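Local coordinates for protein transcriptional regulator AdcR (Streptococcus pneumoniae, PDB 3TGN) that represses or activates its target genes in response to zinc, binding their promoters directly as a homodimer of the MarR family, at residues His42-Leu47 / Lys73-Glu78. Numbering follows the deposited sequence.
With ZN (zinc ion), chain E.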
loop_
_atom_site.group_PDB
_atom_site.type_symbol
_atom_site.label_atom_id
_atom_site.label_comp_id
_atom_site.label_asym_id
_atom_site.label_seq_id
_atom_site.Cartn_x
_atom_site.Cartn_y
_atom_site.Cartn_z
ATOM N N HIS B 42 11.912 -0.206 -10.840
ATOM C CA HIS B 42 10.656 -0.292 -11.575
ATOM C C HIS B 42 10.691 0.623 -12.797
ATOM O O HIS B 42 10.209 0.260 -13.870
ATOM C CB HIS B 42 9.469 0.059 -10.673
ATOM C CG HIS B 42 8.144 -0.351 -11.239
ATOM N ND1 HIS B 42 7.549 -1.558 -10.937
ATOM C CD2 HIS B 42 7.306 0.278 -12.095
ATOM C CE1 HIS B 42 6.398 -1.650 -11.580
ATOM N NE2 HIS B 42 6.228 -0.549 -12.290
ATOM N N ILE B 43 11.274 1.807 -12.629
ATOM C CA ILE B 43 11.449 2.735 -13.741
ATOM C C ILE B 43 12.290 2.101 -14.838
ATOM O O ILE B 43 11.937 2.165 -16.014
ATOM C CB ILE B 43 12.102 4.056 -13.294
ATOM C CG1 ILE B 43 11.116 4.880 -12.464
ATOM C CG2 ILE B 43 12.559 4.860 -14.495
ATOM C CD1 ILE B 43 11.635 6.248 -12.071
ATOM N N LEU B 44 13.401 1.482 -14.451
ATOM C CA LEU B 44 14.257 0.806 -15.420
ATOM C C LEU B 44 13.500 -0.307 -16.149
ATOM O O LEU B 44 13.688 -0.516 -17.346
ATOM C CB LEU B 44 15.522 0.262 -14.745
ATOM C CG LEU B 44 16.496 1.327 -14.231
ATOM C CD1 LEU B 44 17.728 0.685 -13.602
ATOM C CD2 LEU B 44 16.897 2.267 -15.352
ATOM N N MET B 45 12.630 -1.008 -15.430
ATOM C CA MET B 45 11.834 -2.065 -16.045
ATOM C C MET B 45 10.883 -1.476 -17.081
ATOM O O MET B 45 10.804 -1.954 -18.215
ATOM C CB MET B 45 11.049 -2.843 -14.986
ATOM C CG MET B 45 10.335 -4.080 -15.533
ATOM S SD MET B 45 9.275 -4.895 -14.320
ATOM C CE MET B 45 7.991 -3.663 -14.093
ATOM N N LEU B 46 10.162 -0.434 -16.682
ATOM C CA LEU B 46 9.222 0.228 -17.578
ATOM C C LEU B 46 9.923 0.806 -18.804
ATOM O O LEU B 46 9.483 0.601 -19.934
ATOM C CB LEU B 46 8.450 1.328 -16.840
ATOM C CG LEU B 46 7.496 0.870 -15.733
ATOM C CD1 LEU B 46 6.691 2.048 -15.195
ATOM C CD2 LEU B 46 6.571 -0.228 -16.244
ATOM N N LEU B 47 11.021 1.520 -18.579
ATOM C CA LEU B 47 11.744 2.160 -19.677
ATOM C C LEU B 47 12.445 1.156 -20.591
ATOM O O LEU B 47 12.786 1.477 -21.731
ATOM C CB LEU B 47 12.740 3.194 -19.145
ATOM C CG LEU B 47 12.112 4.432 -18.493
ATOM C CD1 LEU B 47 13.180 5.407 -18.011
ATOM C CD2 LEU B 47 11.157 5.119 -19.458
ATOM N N LYS B 73 17.361 11.660 -12.453
ATOM C CA LYS B 73 18.649 12.324 -12.289
ATOM C C LYS B 73 19.670 11.370 -11.680
ATOM O O LYS B 73 20.792 11.247 -12.171
ATOM C CB LYS B 73 18.502 13.575 -11.427
ATOM N N SER B 74 19.267 10.687 -10.615
ATOM C CA SER B 74 20.126 9.709 -9.961
ATOM C C SER B 74 20.518 8.587 -10.919
ATOM O O SER B 74 21.679 8.177 -10.969
ATOM C CB SER B 74 19.426 9.137 -8.728
ATOM O OG SER B 74 20.166 8.065 -8.174
ATOM N N LEU B 75 19.547 8.092 -11.683
ATOM C CA LEU B 75 19.802 7.008 -12.631
ATOM C C LEU B 75 20.743 7.445 -13.752
ATOM O O LEU B 75 21.657 6.709 -14.126
ATOM C CB LEU B 75 18.492 6.465 -13.206
ATOM C CG LEU B 75 17.623 5.657 -12.237
ATOM C CD1 LEU B 75 16.271 5.342 -12.850
ATOM C CD2 LEU B 75 18.335 4.381 -11.824
ATOM N N VAL B 76 20.515 8.636 -14.293
ATOM C CA VAL B 76 21.422 9.184 -15.294
ATOM C C VAL B 76 22.802 9.376 -14.675
ATOM O O VAL B 76 23.817 9.001 -15.261
ATOM C CB VAL B 76 20.911 10.527 -15.855
ATOM C CG1 VAL B 76 21.968 11.175 -16.740
ATOM C CG2 VAL B 76 19.619 10.320 -16.629
ATOM N N LYS B 77 22.826 9.949 -13.477
ATOM C CA LYS B 77 24.072 10.226 -12.774
ATOM C C LYS B 77 24.849 8.943 -12.489
ATOM O O LYS B 77 26.067 8.892 -12.668
ATOM C CB LYS B 77 23.781 10.980 -11.473
ATOM C CG LYS B 77 24.992 11.628 -10.823
ATOM C CD LYS B 77 24.562 12.686 -9.813
ATOM C CE LYS B 77 23.567 12.126 -8.807
ATOM N NZ LYS B 77 23.105 13.163 -7.842
ATOM N N GLU B 78 24.138 7.904 -12.060
ATOM C CA GLU B 78 24.763 6.632 -11.712
ATOM C C GLU B 78 24.977 5.739 -12.931
ATOM O O GLU B 78 25.347 4.572 -12.798
ATOM C CB GLU B 78 23.942 5.903 -10.655
HETATM ZN ZN ZN E . 8.062 -3.057 -9.676
#
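Leu75 and Leu44 both hold CG anti to the carbonyl carbon (chi1 -71° and -67°), which extends their methyl forks toward each other between helices 38-50 and 65-77 until they meet. Each fork offers both branches: Leu75 CD1 lies 4.0 Å from Leu44 CD2, while Leu75 CD2 comes within 4.1 Å of Leu44 CD1. The CD1 methyl of Leu75 has a second neighbour in Ile43, whose CG2 branch, anti to the backbone N, approaches to 4.1 Å. Leu75 CD1 thus rests against two consecutive side chains of helix 38-50, Ile43 and Leu44. The contact is purely apolar and small, with the CA atoms of Leu44 and Leu75 still 8.8 Å apart, and the helices meet here through the side chains of Leu75, Leu44 and Ile43, without backbone contact. Around this point Leu36 and Leu81 each touch both leucines, and Ile43 leans on Leu57 and Leu61 of helix 54-61, continuing the same buried core. One residue before Ile43, His42 turns away from helix 65-77 and binds zinc through ND1 at 2.0 Å, completing a site with Glu24, His108 and His112; Met45 CE rests 3.5 Å above its ring plane, toward the rim. Helix 65-77 is the second helix of the predicted helix-turn-helix, and its packing through Leu75 against the zinc-bearing helix 38-50 is characteristic of the hydrophobic core of the MarR winged helix-turn-helix domain.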